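Local coordinates for protein probable amidase (Thermus thermophilus, PDB 2DC0) that is a probable amidase of the amidase family, an alpha/beta protein built round one large mixed beta-sheet and assembled as two chains, at residues Leu278-Thr286 with Arg378-Pro387; Glu333-Leu341 with Pro387-Thr395. All coordinates share one frame; numbering follows the deposited sequence.

Interaction 1 (Leu278-Thr286 with Arg378-Pro387); sequences LEGVYEVYT and REAFITLTLP
Leu-278 meets the second segment through one methyl, CD1, which lies 3.7 Å from Pro-387 CB. It opens a type II turn that runs to Val-281, with Gly-280 as N-cap of the helix that follows. On the first turn of that helix Val-281 presses CG2 against Leu-386 CD1 at 3.6 Å, the two side chains running past each other in opposite directions. Tyr-282 carries the largest share of the contact. With CG anti to the backbone N (chi1 177°), its ring enters, as a knob into a hole, the space framed by Arg-378, Glu-379 and Ile-382 of helix 378-382 and closed by Leu-386 farther along the chain; the axes of helix segments 281-286 and 378-382 cross at 95°. Glu-379 covers one face, its CG standing 4.0 Å from the Tyr-282 ring centroid and almost on the normal, while Ile-382 CG2 meets the ring edge at 3.4 Å from CE1 of Tyr-282.

In the amidase fold this crossing joins the helix that follows strand 270-273, outermost in the central mixed sheet, to the helical pair that precedes strand 395-403 of the same sheet. One turn after Tyr-282, Tyr-285 receives Leu-386 CB over a face, 4.0 Å from its ring centroid, whereas Arg-378 NH2 approaches the ring at its edge. Thr-286 supplies the polar end. Its OG1 donates to Tyr-282 O and accepts from Arg-378 NH1 at 3.2 Å, a fairly straight bond (154°) lying in the guanidinium plane, with a weak second bond from NH2 to the same OG1. The extended Arg-378 chain also brings NH1 within 2.6 Å of Tyr-282 OH, but that bond is strongly bent and weak.

Interaction 2 (Glu333-Leu341 with Pro387-Thr395); sequences EREALRLEL and PFSLLGVPT
Arg-338, which lies against Leu-391, donates from NH2 to Glu-335 OE2 over 2.8 Å in a nearly straight bond (167°), and its NE gives a second bond to OE1, so the carboxylate is gripped side-on. Held in this way, the guanidinium offers a face to Leu-391 CD2 and a third nitrogen, NH1, to Leu-391 O in a weak bond of 3.3 Å. Leu-391 stands where helix 387-390 ends in a Schellman motif, Gly-392 turning the chain with positive phi toward strand 395-403 of the amidase fold's central sheet. Arg-334, bent at chi3 (68°), lays its CD 3.3 Å from Leu-390 O and sends NH1 weakly to the same oxygen; its stronger polar partner is Ser-202 through NH2. Two arginines thus lie against carbonyls at the helix C-terminus, where their charge would probably suit the helix dipole. The second subunit adds to this group, Arg-338 of the second subunit forming a salt bridge with Glu-335 OE1 of this chain. Farther along helix 333-341 the contact turns apolar. Leu-341 CD1 faces the edge of the Phe-388 ring, and its CD2 sits 3.6 Å from Leu-391 CD1; tip to tip with Val-393, it lies 3.8 Å from Val-393 CG1.

Interactions 1 and 2 are both buried and share helix 386-390, yet they meet it at different points along its length; Pro-387 belongs to both segments but makes its contacts in interaction 1. Interaction 1 sets helix 281-296 against helix 377-382 and the start of helix 386-390 and touches no other chain; its polar part is a single arginine meeting hydroxyls, beside a tyrosine lodged between side chains. Interaction 2 brings helix 324-345 to the end of helix 386-390, close to the second subunit; its arginines reach backbone carbonyls only weakly, and the charges of Arg-338 and Glu-335 continue across the interface. The two join directly: Val-281 CG2 packs on both Leu-390 and Leu-337, and Glu-340 OE1 probably accepts from Leu-278 N.

Interaction 1 (Leu278-Thr286 with Arg378-Pro387)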
# COMPACT_ATOMS: atom_id res chain seq x y z
N LEU A 278 -8.11 -9.24 8.65
CA LEU A 278 -8.63 -7.95 8.21
C LEU A 278 -9.72 -7.45 9.15
O LEU A 278 -10.75 -6.95 8.71
CB LEU A 278 -9.18 -8.06 6.79
CG LEU A 278 -8.17 -8.49 5.71
CD1 LEU A 278 -8.86 -8.57 4.35
CD2 LEU A 278 -7.03 -7.48 5.67
N GLU A 279 -9.50 -7.59 10.45
CA GLU A 279 -10.50 -7.14 11.41
C GLU A 279 -10.72 -5.64 11.31
O GLU A 279 -9.77 -4.86 11.23
CB GLU A 279 -10.08 -7.51 12.84
CG GLU A 279 -9.79 -9.00 13.00
CD GLU A 279 -9.69 -9.42 14.45
OE1 GLU A 279 -8.89 -8.80 15.19
OE2 GLU A 279 -10.40 -10.36 14.84
N GLY A 280 -11.99 -5.25 11.29
CA GLY A 280 -12.36 -3.85 11.19
C GLY A 280 -12.22 -3.23 9.81
O GLY A 280 -12.41 -2.03 9.65
N VAL A 281 -11.92 -4.05 8.80
CA VAL A 281 -11.72 -3.53 7.45
C VAL A 281 -12.96 -2.85 6.88
O VAL A 281 -12.86 -1.89 6.13
CB VAL A 281 -11.25 -4.65 6.48
CG1 VAL A 281 -12.39 -5.64 6.22
CG2 VAL A 281 -10.77 -4.03 5.18
N TYR A 282 -14.13 -3.36 7.24
CA TYR A 282 -15.38 -2.77 6.78
C TYR A 282 -15.48 -1.30 7.21
O TYR A 282 -15.73 -0.41 6.38
CB TYR A 282 -16.56 -3.56 7.34
CG TYR A 282 -17.90 -2.99 6.96
CD1 TYR A 282 -18.38 -3.11 5.67
CD2 TYR A 282 -18.68 -2.33 7.91
CE1 TYR A 282 -19.62 -2.58 5.32
CE2 TYR A 282 -19.91 -1.80 7.58
CZ TYR A 282 -20.38 -1.93 6.28
OH TYR A 282 -21.62 -1.44 5.95
N GLU A 283 -15.28 -1.05 8.50
CA GLU A 283 -15.35 0.31 9.06
C GLU A 283 -14.27 1.22 8.46
O GLU A 283 -14.55 2.37 8.13
CB GLU A 283 -15.15 0.29 10.58
CG GLU A 283 -16.06 -0.62 11.38
CD GLU A 283 -15.61 -0.74 12.84
OE1 GLU A 283 -15.65 0.28 13.58
OE2 GLU A 283 -15.19 -1.86 13.26
N VAL A 284 -13.04 0.71 8.35
CA VAL A 284 -11.94 1.48 7.79
C VAL A 284 -12.29 1.97 6.39
O VAL A 284 -12.17 3.16 6.08
CB VAL A 284 -10.63 0.64 7.72
CG1 VAL A 284 -9.54 1.42 6.98
CG2 VAL A 284 -10.14 0.29 9.12
N TYR A 285 -12.72 1.04 5.55
CA TYR A 285 -13.10 1.34 4.17
C TYR A 285 -14.20 2.39 4.14
O TYR A 285 -14.11 3.41 3.44
CB TYR A 285 -13.59 0.07 3.47
CG TYR A 285 -14.27 0.35 2.15
CD1 TYR A 285 -13.52 0.52 0.98
CD2 TYR A 285 -15.65 0.54 2.08
CE1 TYR A 285 -14.15 0.89 -0.22
CE2 TYR A 285 -16.27 0.91 0.90
CZ TYR A 285 -15.52 1.09 -0.25
OH TYR A 285 -16.12 1.52 -1.40
N THR A 286 -15.26 2.13 4.90
CA THR A 286 -16.40 3.03 4.94
C THR A 286 -16.04 4.47 5.30
O THR A 286 -16.41 5.40 4.59
CB THR A 286 -17.45 2.50 5.93
OG1 THR A 286 -17.89 1.21 5.49
CG2 THR A 286 -18.65 3.45 5.99
N ARG A 378 -25.79 -4.02 2.76
CA ARG A 378 -24.51 -3.41 2.43
C ARG A 378 -23.32 -4.19 2.97
O ARG A 378 -22.42 -4.56 2.21
CB ARG A 378 -24.44 -1.97 2.94
CG ARG A 378 -23.10 -1.29 2.66
CD ARG A 378 -23.16 0.23 2.85
NE ARG A 378 -21.92 0.88 2.45
CZ ARG A 378 -20.85 1.02 3.24
NH1 ARG A 378 -20.87 0.55 4.48
NH2 ARG A 378 -19.76 1.60 2.78
N GLU A 379 -23.30 -4.44 4.28
CA GLU A 379 -22.19 -5.15 4.88
C GLU A 379 -22.05 -6.57 4.35
O GLU A 379 -20.94 -7.08 4.21
CB GLU A 379 -22.31 -5.15 6.42
CG GLU A 379 -21.14 -5.83 7.13
CD GLU A 379 -21.02 -5.43 8.60
OE1 GLU A 379 -22.06 -5.34 9.28
OE2 GLU A 379 -19.88 -5.23 9.07
N ALA A 380 -23.17 -7.23 4.05
CA ALA A 380 -23.10 -8.59 3.53
C ALA A 380 -22.51 -8.62 2.11
O ALA A 380 -21.69 -9.50 1.80
CB ALA A 380 -24.49 -9.22 3.52
N PHE A 381 -22.89 -7.66 1.27
CA PHE A 381 -22.45 -7.60 -0.12
C PHE A 381 -21.26 -6.73 -0.49
O PHE A 381 -20.87 -6.69 -1.66
CB PHE A 381 -23.62 -7.18 -1.01
CG PHE A 381 -24.65 -8.24 -1.21
CD1 PHE A 381 -24.43 -9.27 -2.12
CD2 PHE A 381 -25.85 -8.20 -0.51
CE1 PHE A 381 -25.40 -10.26 -2.32
CE2 PHE A 381 -26.82 -9.17 -0.71
CZ PHE A 381 -26.60 -10.20 -1.62
N ILE A 382 -20.69 -5.98 0.42
CA ILE A 382 -19.50 -5.19 0.15
C ILE A 382 -18.26 -5.72 0.88
O ILE A 382 -17.13 -5.54 0.42
CB ILE A 382 -19.75 -3.70 0.51
CG1 ILE A 382 -18.87 -2.79 -0.34
CG2 ILE A 382 -19.49 -3.46 1.99
CD1 ILE A 382 -19.27 -2.75 -1.79
N THR A 383 -18.48 -6.39 2.00
CA THR A 383 -17.37 -6.92 2.79
C THR A 383 -16.43 -7.87 2.04
O THR A 383 -15.22 -7.84 2.26
CB THR A 383 -17.88 -7.66 4.05
OG1 THR A 383 -18.69 -6.76 4.83
CG2 THR A 383 -16.71 -8.12 4.91
N LEU A 384 -16.96 -8.72 1.13
CA LEU A 384 -16.15 -9.67 0.36
C LEU A 384 -15.25 -9.02 -0.69
O LEU A 384 -14.18 -9.53 -1.00
CB LEU A 384 -17.07 -10.68 -0.33
CG LEU A 384 -17.90 -11.55 0.61
CD1 LEU A 384 -18.81 -12.45 -0.20
CD2 LEU A 384 -16.99 -12.36 1.52
N THR A 385 -15.68 -7.89 -1.22
CA THR A 385 -14.92 -7.21 -2.26
C THR A 385 -14.06 -6.03 -1.84
O THR A 385 -12.95 -5.85 -2.35
CB THR A 385 -15.86 -6.74 -3.38
OG1 THR A 385 -16.96 -6.02 -2.81
CG2 THR A 385 -16.40 -7.94 -4.16
N LEU A 386 -14.54 -5.22 -0.90
CA LEU A 386 -13.82 -4.02 -0.51
C LEU A 386 -12.34 -4.11 -0.11
O LEU A 386 -11.58 -3.17 -0.36
CB LEU A 386 -14.61 -3.29 0.59
CG LEU A 386 -14.76 -3.89 2.00
CD1 LEU A 386 -13.49 -3.66 2.78
CD2 LEU A 386 -15.94 -3.20 2.71
N PRO A 387 -11.89 -5.22 0.49
CA PRO A 387 -10.47 -5.29 0.87
C PRO A 387 -9.49 -5.13 -0.28
O PRO A 387 -8.47 -4.45 -0.16
CB PRO A 387 -10.35 -6.68 1.51
CG PRO A 387 -11.74 -6.96 2.01
CD PRO A 387 -12.59 -6.47 0.86

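Interaction 2 (Glu333-Leu341 with Pro387-Thr395)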
# COMPACT_ATOMS: atom_id res chain seq x y z
N GLU A 333 -5.00 3.07 9.43
CA GLU A 333 -5.56 1.73 9.58
C GLU A 333 -5.46 0.95 8.27
O GLU A 333 -5.29 -0.27 8.28
CB GLU A 333 -7.02 1.79 10.03
CG GLU A 333 -7.21 2.29 11.47
CD GLU A 333 -6.40 1.50 12.48
OE1 GLU A 333 -6.43 0.25 12.44
OE2 GLU A 333 -5.73 2.12 13.34
N ARG A 334 -5.56 1.65 7.14
CA ARG A 334 -5.45 0.98 5.85
C ARG A 334 -4.04 0.45 5.67
O ARG A 334 -3.84 -0.67 5.22
CB ARG A 334 -5.79 1.92 4.68
CG ARG A 334 -5.34 1.35 3.33
CD ARG A 334 -6.01 2.01 2.14
NE ARG A 334 -5.62 3.40 1.93
CZ ARG A 334 -6.10 4.15 0.94
NH1 ARG A 334 -6.98 3.64 0.09
NH2 ARG A 334 -5.70 5.41 0.81
N GLU A 335 -3.05 1.27 6.00
CA GLU A 335 -1.67 0.84 5.85
C GLU A 335 -1.39 -0.36 6.76
O GLU A 335 -0.65 -1.27 6.39
CB GLU A 335 -0.70 2.00 6.15
CG GLU A 335 -0.76 3.11 5.09
CD GLU A 335 -0.75 2.56 3.67
OE1 GLU A 335 0.19 1.81 3.32
OE2 GLU A 335 -1.69 2.88 2.90
N ALA A 336 -1.99 -0.36 7.95
CA ALA A 336 -1.79 -1.46 8.89
C ALA A 336 -2.30 -2.80 8.34
O ALA A 336 -1.82 -3.85 8.75
CB ALA A 336 -2.49 -1.14 10.21
N LEU A 337 -3.26 -2.76 7.42
CA LEU A 337 -3.81 -3.99 6.84
C LEU A 337 -3.03 -4.52 5.65
O LEU A 337 -3.15 -5.69 5.29
CB LEU A 337 -5.26 -3.75 6.41
CG LEU A 337 -6.26 -3.43 7.52
CD1 LEU A 337 -7.55 -2.90 6.90
CD2 LEU A 337 -6.53 -4.67 8.35
N ARG A 338 -2.24 -3.64 5.04
CA ARG A 338 -1.47 -4.00 3.86
C ARG A 338 -0.57 -5.22 4.05
O ARG A 338 -0.56 -6.11 3.20
CB ARG A 338 -0.65 -2.78 3.39
CG ARG A 338 -0.24 -2.83 1.93
CD ARG A 338 0.38 -1.51 1.47
NE ARG A 338 -0.54 -0.38 1.59
CZ ARG A 338 -1.52 -0.09 0.73
NH1 ARG A 338 -1.74 -0.86 -0.33
NH2 ARG A 338 -2.29 0.97 0.94
N LEU A 339 0.16 -5.29 5.16
CA LEU A 339 1.05 -6.43 5.39
C LEU A 339 0.28 -7.76 5.47
O LEU A 339 0.79 -8.80 5.04
CB LEU A 339 1.88 -6.23 6.67
CG LEU A 339 2.93 -7.29 7.01
CD1 LEU A 339 3.91 -7.47 5.85
CD2 LEU A 339 3.68 -6.89 8.28
N GLU A 340 -0.93 -7.72 6.02
CA GLU A 340 -1.77 -8.91 6.14
C GLU A 340 -2.10 -9.53 4.79
O GLU A 340 -2.08 -10.75 4.62
CB GLU A 340 -3.09 -8.59 6.85
CG GLU A 340 -3.03 -8.59 8.35
CD GLU A 340 -4.40 -8.44 8.97
OE1 GLU A 340 -5.34 -9.13 8.51
OE2 GLU A 340 -4.53 -7.65 9.92
N LEU A 341 -2.44 -8.68 3.83
CA LEU A 341 -2.77 -9.16 2.49
C LEU A 341 -1.51 -9.72 1.81
O LEU A 341 -1.56 -10.76 1.16
CB LEU A 341 -3.37 -8.04 1.65
CG LEU A 341 -3.71 -8.42 0.20
CD1 LEU A 341 -4.56 -9.68 0.18
CD2 LEU A 341 -4.44 -7.27 -0.48
N PRO A 387 -11.89 -5.22 0.49
CA PRO A 387 -10.47 -5.29 0.87
C PRO A 387 -9.49 -5.13 -0.28
O PRO A 387 -8.47 -4.45 -0.16
CB PRO A 387 -10.35 -6.68 1.51
CG PRO A 387 -11.74 -6.96 2.01
CD PRO A 387 -12.59 -6.47 0.86
N PHE A 388 -9.81 -5.74 -1.41
CA PHE A 388 -8.92 -5.73 -2.57
C PHE A 388 -8.88 -4.41 -3.33
O PHE A 388 -7.86 -4.08 -3.94
CB PHE A 388 -9.30 -6.92 -3.44
CG PHE A 388 -9.52 -8.17 -2.62
CD1 PHE A 388 -8.47 -8.73 -1.90
CD2 PHE A 388 -10.80 -8.69 -2.45
CE1 PHE A 388 -8.68 -9.78 -1.01
CE2 PHE A 388 -11.03 -9.75 -1.57
CZ PHE A 388 -9.97 -10.29 -0.84
N SER A 389 -9.97 -3.65 -3.29
CA SER A 389 -10.00 -2.35 -3.95
C SER A 389 -9.37 -1.37 -2.95
O SER A 389 -8.61 -0.48 -3.34
CB SER A 389 -11.44 -1.94 -4.28
OG SER A 389 -12.30 -2.16 -3.18
N LEU A 390 -9.67 -1.55 -1.67
CA LEU A 390 -9.12 -0.70 -0.62
C LEU A 390 -7.59 -0.71 -0.71
O LEU A 390 -6.96 0.34 -0.59
CB LEU A 390 -9.53 -1.20 0.77
CG LEU A 390 -8.93 -0.44 1.96
CD1 LEU A 390 -9.50 0.98 2.01
CD2 LEU A 390 -9.23 -1.17 3.26
N LEU A 391 -7.02 -1.89 -0.92
CA LEU A 391 -5.57 -2.05 -0.99
C LEU A 391 -4.97 -2.00 -2.40
O LEU A 391 -3.76 -2.13 -2.57
CB LEU A 391 -5.16 -3.34 -0.27
CG LEU A 391 -5.51 -3.34 1.23
CD1 LEU A 391 -5.18 -4.69 1.87
CD2 LEU A 391 -4.72 -2.22 1.91
N GLY A 392 -5.82 -1.82 -3.41
CA GLY A 392 -5.36 -1.68 -4.79
C GLY A 392 -4.83 -2.86 -5.60
O GLY A 392 -4.24 -2.64 -6.66
N VAL A 393 -5.05 -4.09 -5.14
CA VAL A 393 -4.54 -5.25 -5.87
C VAL A 393 -5.47 -5.72 -6.99
O VAL A 393 -6.69 -5.59 -6.89
CB VAL A 393 -4.27 -6.43 -4.90
CG1 VAL A 393 -3.20 -6.02 -3.90
CG2 VAL A 393 -5.54 -6.82 -4.18
N PRO A 394 -4.89 -6.26 -8.08
CA PRO A 394 -5.69 -6.74 -9.21
C PRO A 394 -6.64 -7.86 -8.82
O PRO A 394 -6.22 -8.86 -8.24
CB PRO A 394 -4.63 -7.18 -10.22
CG PRO A 394 -3.49 -7.63 -9.33
CD PRO A 394 -3.46 -6.55 -8.27
N THR A 395 -7.92 -7.69 -9.13
CA THR A 395 -8.92 -8.68 -8.78
C THR A 395 -9.92 -8.91 -9.91
O THR A 395 -10.53 -7.98 -10.43
CB THR A 395 -9.69 -8.25 -7.52
OG1 THR A 395 -8.75 -7.87 -6.51
CG2 THR A 395 -10.55 -9.39 -7.01